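Local coordinates for hypothetical protein yfcE (Escherichia coli, PDB 1SU1) that is of unknown function but belongs to the calcineurin-like phosphoesterase superfamily and binds two zinc ions, at residues P179-S191 against A194-N207. Residues are numbered along the deposited sequence; the frame is centred on the assembly and turned at random.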
loop_
_atom_site.group_PDB
_atom_site.type_symbol
_atom_site.label_atom_id
_atom_site.label_comp_id
_atom_site.label_asym_id
_atom_site.label_seq_id
_atom_site.Cartn_x
_atom_site.Cartn_y
_atom_site.Cartn_z
ATOM N N PRO A 179 -31.088 6.167 -14.041
ATOM C CA PRO A 179 -31.707 5.232 -13.095
ATOM C C PRO A 179 -30.606 4.404 -12.436
ATOM O O PRO A 179 -29.510 4.288 -12.981
ATOM C CB PRO A 179 -32.575 4.335 -13.985
ATOM C CG PRO A 179 -32.708 5.094 -15.277
ATOM C CD PRO A 179 -31.388 5.782 -15.429
ATOM N N ALA A 180 -30.899 3.821 -11.277
ATOM C CA ALA A 180 -29.934 2.965 -10.606
ATOM C C ALA A 180 -29.689 1.847 -11.620
ATOM O O ALA A 180 -30.645 1.384 -12.265
ATOM C CB ALA A 180 -30.530 2.402 -9.326
ATOM N N SER A 181 -28.437 1.407 -11.769
ATOM C CA SER A 181 -28.127 0.369 -12.760
ATOM C C SER A 181 -27.077 -0.686 -12.399
ATOM O O SER A 181 -26.389 -0.581 -11.388
ATOM C CB SER A 181 -27.712 1.041 -14.075
ATOM O OG SER A 181 -26.768 2.087 -13.844
ATOM N N TYR A 182 -27.001 -1.719 -13.236
ATOM C CA TYR A 182 -26.034 -2.796 -13.095
ATOM C C TYR A 182 -25.546 -3.104 -14.506
ATOM O O TYR A 182 -25.972 -2.449 -15.456
ATOM C CB TYR A 182 -26.643 -4.046 -12.435
ATOM C CG TYR A 182 -27.685 -4.809 -13.232
ATOM C CD1 TYR A 182 -28.961 -4.279 -13.449
ATOM C CD2 TYR A 182 -27.421 -6.099 -13.699
ATOM C CE1 TYR A 182 -29.947 -5.019 -14.113
ATOM C CE2 TYR A 182 -28.395 -6.846 -14.361
ATOM C CZ TYR A 182 -29.658 -6.300 -14.560
ATOM O OH TYR A 182 -30.620 -7.041 -15.199
ATOM N N GLY A 183 -24.656 -4.081 -14.656
ATOM C CA GLY A 183 -24.150 -4.385 -15.985
ATOM C C GLY A 183 -24.083 -5.865 -16.261
ATOM O O GLY A 183 -24.163 -6.681 -15.351
ATOM N N MET A 184 -23.939 -6.219 -17.530
ATOM C CA MET A 184 -23.876 -7.621 -17.908
ATOM C C MET A 184 -23.012 -7.809 -19.150
ATOM O O MET A 184 -22.945 -6.935 -20.012
ATOM C CB MET A 184 -25.293 -8.146 -18.204
ATOM C CG MET A 184 -25.431 -9.664 -18.237
ATOM S SD MET A 184 -25.494 -10.404 -16.584
ATOM C CE MET A 184 -26.539 -9.230 -15.731
ATOM N N LEU A 185 -22.341 -8.952 -19.222
ATOM C CA LEU A 185 -21.533 -9.292 -20.383
ATOM C C LEU A 185 -22.179 -10.577 -20.861
ATOM O O LEU A 185 -22.278 -11.539 -20.101
ATOM C CB LEU A 185 -20.071 -9.561 -19.990
ATOM C CG LEU A 185 -18.969 -9.857 -21.037
ATOM C CD1 LEU A 185 -18.522 -11.305 -20.930
ATOM C CD2 LEU A 185 -19.429 -9.530 -22.443
ATOM N N ASP A 186 -22.673 -10.582 -22.091
ATOM C CA ASP A 186 -23.270 -11.789 -22.618
ATOM C C ASP A 186 -22.503 -12.138 -23.876
ATOM O O ASP A 186 -22.893 -11.777 -24.995
ATOM C CB ASP A 186 -24.757 -11.595 -22.910
ATOM C CG ASP A 186 -25.443 -12.899 -23.294
ATOM O OD1 ASP A 186 -25.113 -13.950 -22.687
ATOM O OD2 ASP A 186 -26.312 -12.878 -24.197
ATOM N N ASN A 187 -21.375 -12.808 -23.654
ATOM C CA ASN A 187 -20.476 -13.239 -24.712
ATOM C C ASN A 187 -19.750 -12.085 -25.410
ATOM O O ASN A 187 -18.572 -11.854 -25.131
ATOM C CB ASN A 187 -21.242 -14.102 -25.716
ATOM C CG ASN A 187 -21.931 -15.285 -25.047
ATOM O OD1 ASN A 187 -21.318 -16.011 -24.260
ATOM N ND2 ASN A 187 -23.209 -15.482 -25.355
ATOM N N ASP A 188 -20.431 -11.352 -26.291
ATOM C CA ASP A 188 -19.782 -10.245 -26.992
ATOM C C ASP A 188 -20.435 -8.869 -26.871
ATOM O O ASP A 188 -20.082 -7.952 -27.615
ATOM C CB ASP A 188 -19.615 -10.578 -28.474
ATOM C CG ASP A 188 -20.944 -10.851 -29.167
ATOM O OD1 ASP A 188 -21.944 -10.170 -28.835
ATOM O OD2 ASP A 188 -20.989 -11.738 -30.052
ATOM N N VAL A 189 -21.376 -8.711 -25.945
ATOM C CA VAL A 189 -22.019 -7.412 -25.763
ATOM C C VAL A 189 -22.028 -7.019 -24.296
ATOM O O VAL A 189 -22.259 -7.856 -23.428
ATOM C CB VAL A 189 -23.489 -7.403 -26.298
ATOM C CG1 VAL A 189 -24.124 -6.034 -26.044
ATOM C CG2 VAL A 189 -23.513 -7.719 -27.796
ATOM N N LEU A 190 -21.746 -5.747 -24.028
ATOM C CA LEU A 190 -21.745 -5.234 -22.665
ATOM C C LEU A 190 -22.930 -4.279 -22.535
ATOM O O LEU A 190 -23.043 -3.323 -23.303
ATOM C CB LEU A 190 -20.444 -4.482 -22.374
ATOM C CG LEU A 190 -19.199 -5.333 -22.089
ATOM C CD1 LEU A 190 -17.948 -4.478 -22.240
ATOM C CD2 LEU A 190 -19.298 -5.919 -20.686
ATOM N N SER A 191 -23.786 -4.514 -21.545
ATOM C CA SER A 191 -24.977 -3.676 -21.365
ATOM C C SER A 191 -25.170 -3.076 -19.979
ATOM O O SER A 191 -24.955 -3.742 -18.965
ATOM C CB SER A 191 -26.245 -4.490 -21.690
ATOM O OG SER A 191 -26.204 -5.050 -22.993
ATOM N N ALA A 194 -31.133 -0.886 -16.237
ATOM C CA ALA A 194 -31.827 -0.265 -15.099
ATOM C C ALA A 194 -32.190 -1.353 -14.097
ATOM O O ALA A 194 -32.639 -2.432 -14.489
ATOM C CB ALA A 194 -33.081 0.460 -15.568
ATOM N N LEU A 195 -31.964 -1.078 -12.813
ATOM C CA LEU A 195 -32.241 -2.056 -11.766
ATOM C C LEU A 195 -33.735 -2.355 -11.544
ATOM O O LEU A 195 -34.083 -3.486 -11.188
ATOM C CB LEU A 195 -31.629 -1.613 -10.432
ATOM C CG LEU A 195 -30.422 -2.392 -9.894
ATOM C CD1 LEU A 195 -30.309 -2.113 -8.406
ATOM C CD2 LEU A 195 -30.578 -3.898 -10.106
ATOM N N ASN A 196 -34.603 -1.356 -11.723
ATOM C CA ASN A 196 -36.033 -1.575 -11.532
ATOM C C ASN A 196 -36.702 -2.158 -12.785
ATOM O O ASN A 196 -37.218 -3.271 -12.763
ATOM C CB ASN A 196 -36.735 -0.263 -11.124
ATOM C CG ASN A 196 -36.310 0.933 -11.970
ATOM O OD1 ASN A 196 -36.134 0.823 -13.182
ATOM N ND2 ASN A 196 -36.168 2.095 -11.328
ATOM N N ASP A 197 -36.657 -1.395 -13.870
ATOM C CA ASP A 197 -37.266 -1.732 -15.153
ATOM C C ASP A 197 -36.634 -2.908 -15.892
ATOM O O ASP A 197 -37.320 -3.652 -16.606
ATOM C CB ASP A 197 -37.173 -0.514 -16.078
ATOM C CG ASP A 197 -38.512 0.119 -16.350
ATOM O OD1 ASP A 197 -38.627 1.358 -16.237
ATOM O OD2 ASP A 197 -39.466 -0.621 -16.689
ATOM N N GLN A 198 -35.319 -3.050 -15.740
ATOM C CA GLN A 198 -34.535 -4.062 -16.457
ATOM C C GLN A 198 -34.470 -3.629 -17.915
ATOM O O GLN A 198 -34.342 -4.445 -18.815
ATOM C CB GLN A 198 -35.146 -5.462 -16.345
ATOM C CG GLN A 198 -34.398 -6.365 -15.376
ATOM C CD GLN A 198 -34.648 -7.845 -15.615
ATOM O OE1 GLN A 198 -33.740 -8.581 -16.009
ATOM N NE2 GLN A 198 -35.880 -8.293 -15.371
ATOM N N SER A 199 -34.576 -2.324 -18.129
ATOM C CA SER A 199 -34.516 -1.762 -19.465
ATOM C C SER A 199 -33.072 -1.356 -19.778
ATOM O O SER A 199 -32.302 -1.023 -18.869
ATOM C CB SER A 199 -35.443 -0.549 -19.574
ATOM O OG SER A 199 -35.138 0.429 -18.607
ATOM N N ILE A 200 -32.723 -1.385 -21.065
ATOM C CA ILE A 200 -31.381 -1.056 -21.531
ATOM C C ILE A 200 -31.057 0.434 -21.516
ATOM O O ILE A 200 -31.663 1.212 -22.253
ATOM C CB ILE A 200 -31.157 -1.548 -22.972
ATOM C CG1 ILE A 200 -31.548 -3.025 -23.103
ATOM C CG2 ILE A 200 -29.699 -1.308 -23.367
ATOM C CD1 ILE A 200 -30.815 -3.974 -22.171
ATOM N N ILE A 201 -30.083 0.822 -20.696
ATOM C CA ILE A 201 -29.667 2.221 -20.603
ATOM C C ILE A 201 -28.577 2.521 -21.638
ATOM O O ILE A 201 -28.508 3.620 -22.195
ATOM C CB ILE A 201 -29.130 2.528 -19.192
ATOM C CG1 ILE A 201 -30.270 2.401 -18.176
ATOM C CG2 ILE A 201 -28.515 3.925 -19.148
ATOM C CD1 ILE A 201 -29.829 2.514 -16.733
ATOM N N ALA A 202 -27.730 1.529 -21.901
ATOM C CA ALA A 202 -26.634 1.680 -22.861
ATOM C C ALA A 202 -26.007 0.322 -23.116
ATOM O O ALA A 202 -26.020 -0.543 -22.243
ATOM C CB ALA A 202 -25.592 2.638 -22.308
ATOM N N GLN A 203 -25.480 0.117 -24.315
ATOM C CA GLN A 203 -24.842 -1.153 -24.625
ATOM C C GLN A 203 -23.860 -1.002 -25.789
ATOM O O GLN A 203 -24.006 -0.112 -26.637
ATOM C CB GLN A 203 -25.898 -2.233 -24.932
ATOM C CG GLN A 203 -26.862 -1.882 -26.049
ATOM C CD GLN A 203 -27.958 -2.944 -26.286
ATOM O OE1 GLN A 203 -28.738 -2.827 -27.226
ATOM N NE2 GLN A 203 -27.999 -3.980 -25.446
ATOM N N VAL A 204 -22.847 -1.863 -25.820
ATOM C CA VAL A 204 -21.855 -1.797 -26.884
ATOM C C VAL A 204 -21.412 -3.200 -27.240
ATOM O O VAL A 204 -21.296 -4.068 -26.368
ATOM C CB VAL A 204 -20.623 -0.931 -26.449
ATOM C CG1 VAL A 204 -19.919 -1.570 -25.251
ATOM C CG2 VAL A 204 -19.656 -0.756 -27.615
ATOM N N ALA A 205 -21.203 -3.434 -28.529
ATOM C CA ALA A 205 -20.743 -4.738 -28.993
ATOM C C ALA A 205 -19.231 -4.604 -29.158
ATOM O O ALA A 205 -18.749 -3.676 -29.806
ATOM C CB ALA A 205 -21.377 -5.091 -30.327
ATOM N N ILE A 206 -18.487 -5.533 -28.578
ATOM C CA ILE A 206 -17.035 -5.477 -28.659
ATOM C C ILE A 206 -16.410 -6.424 -29.689
ATOM O O ILE A 206 -15.221 -6.703 -29.627
ATOM C CB ILE A 206 -16.403 -5.762 -27.278
ATOM C CG1 ILE A 206 -16.774 -7.171 -26.804
ATOM C CG2 ILE A 206 -16.876 -4.711 -26.267
ATOM C CD1 ILE A 206 -16.209 -7.540 -25.441
ATOM N N ASN A 207 -17.191 -6.906 -30.646
ATOM C CA ASN A 207 -16.681 -7.817 -31.673
ATOM C C ASN A 207 -15.593 -7.143 -32.478
ATOM O O ASN A 207 -15.694 -5.966 -32.811
ATOM C CB ASN A 207 -17.810 -8.214 -32.619
ATOM C CG ASN A 207 -18.970 -8.878 -31.904
ATOM O OD1 ASN A 207 -19.136 -10.100 -31.987
ATOM N ND2 ASN A 207 -19.801 -8.079 -31.231
#
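V189, L190 and S191 pair antiparallel with Q203, V204 and A205 in the C-terminal beta hairpin of this calcineurin-like phosphoesterase fold, where strand 200-205 forms the outer edge, within the chain, of a mixed six-stranded sheet. L190 and V204 are the hydrogen-bonded pair: L190 N donates to V204 O (2.9 Å) and V204 N to L190 O. A third bond, from I206 N to D188 O, continues the ladder past the strand end. On one face L190 CB meets V204 CG1, while L190 CD1 reaches I206 CG2 at 4.2 Å. Where the strand bends, I201 and A202 both face V192 in a classic beta bulge; there the CD1 of I201 lies against S181 CB (3.7 Å) and against CD of the P179 ring (3.8 Å).

At this same end, where the chain loops round between the hairpin strands, L195 N donates to A180 O at 2.8 Å, and Y182 turns its ring edge to A194 O, with L195 CD2 3.7 Å from CD1 of the ring. L47 of helix 38-51 packs on both Y182 and L195. On the face carrying V189 and A205, the Q203 chain, extended beyond CG, brings NE2 to S191 OG at 3.2 Å, with the hydroxyl oxygen almost in the amide plane.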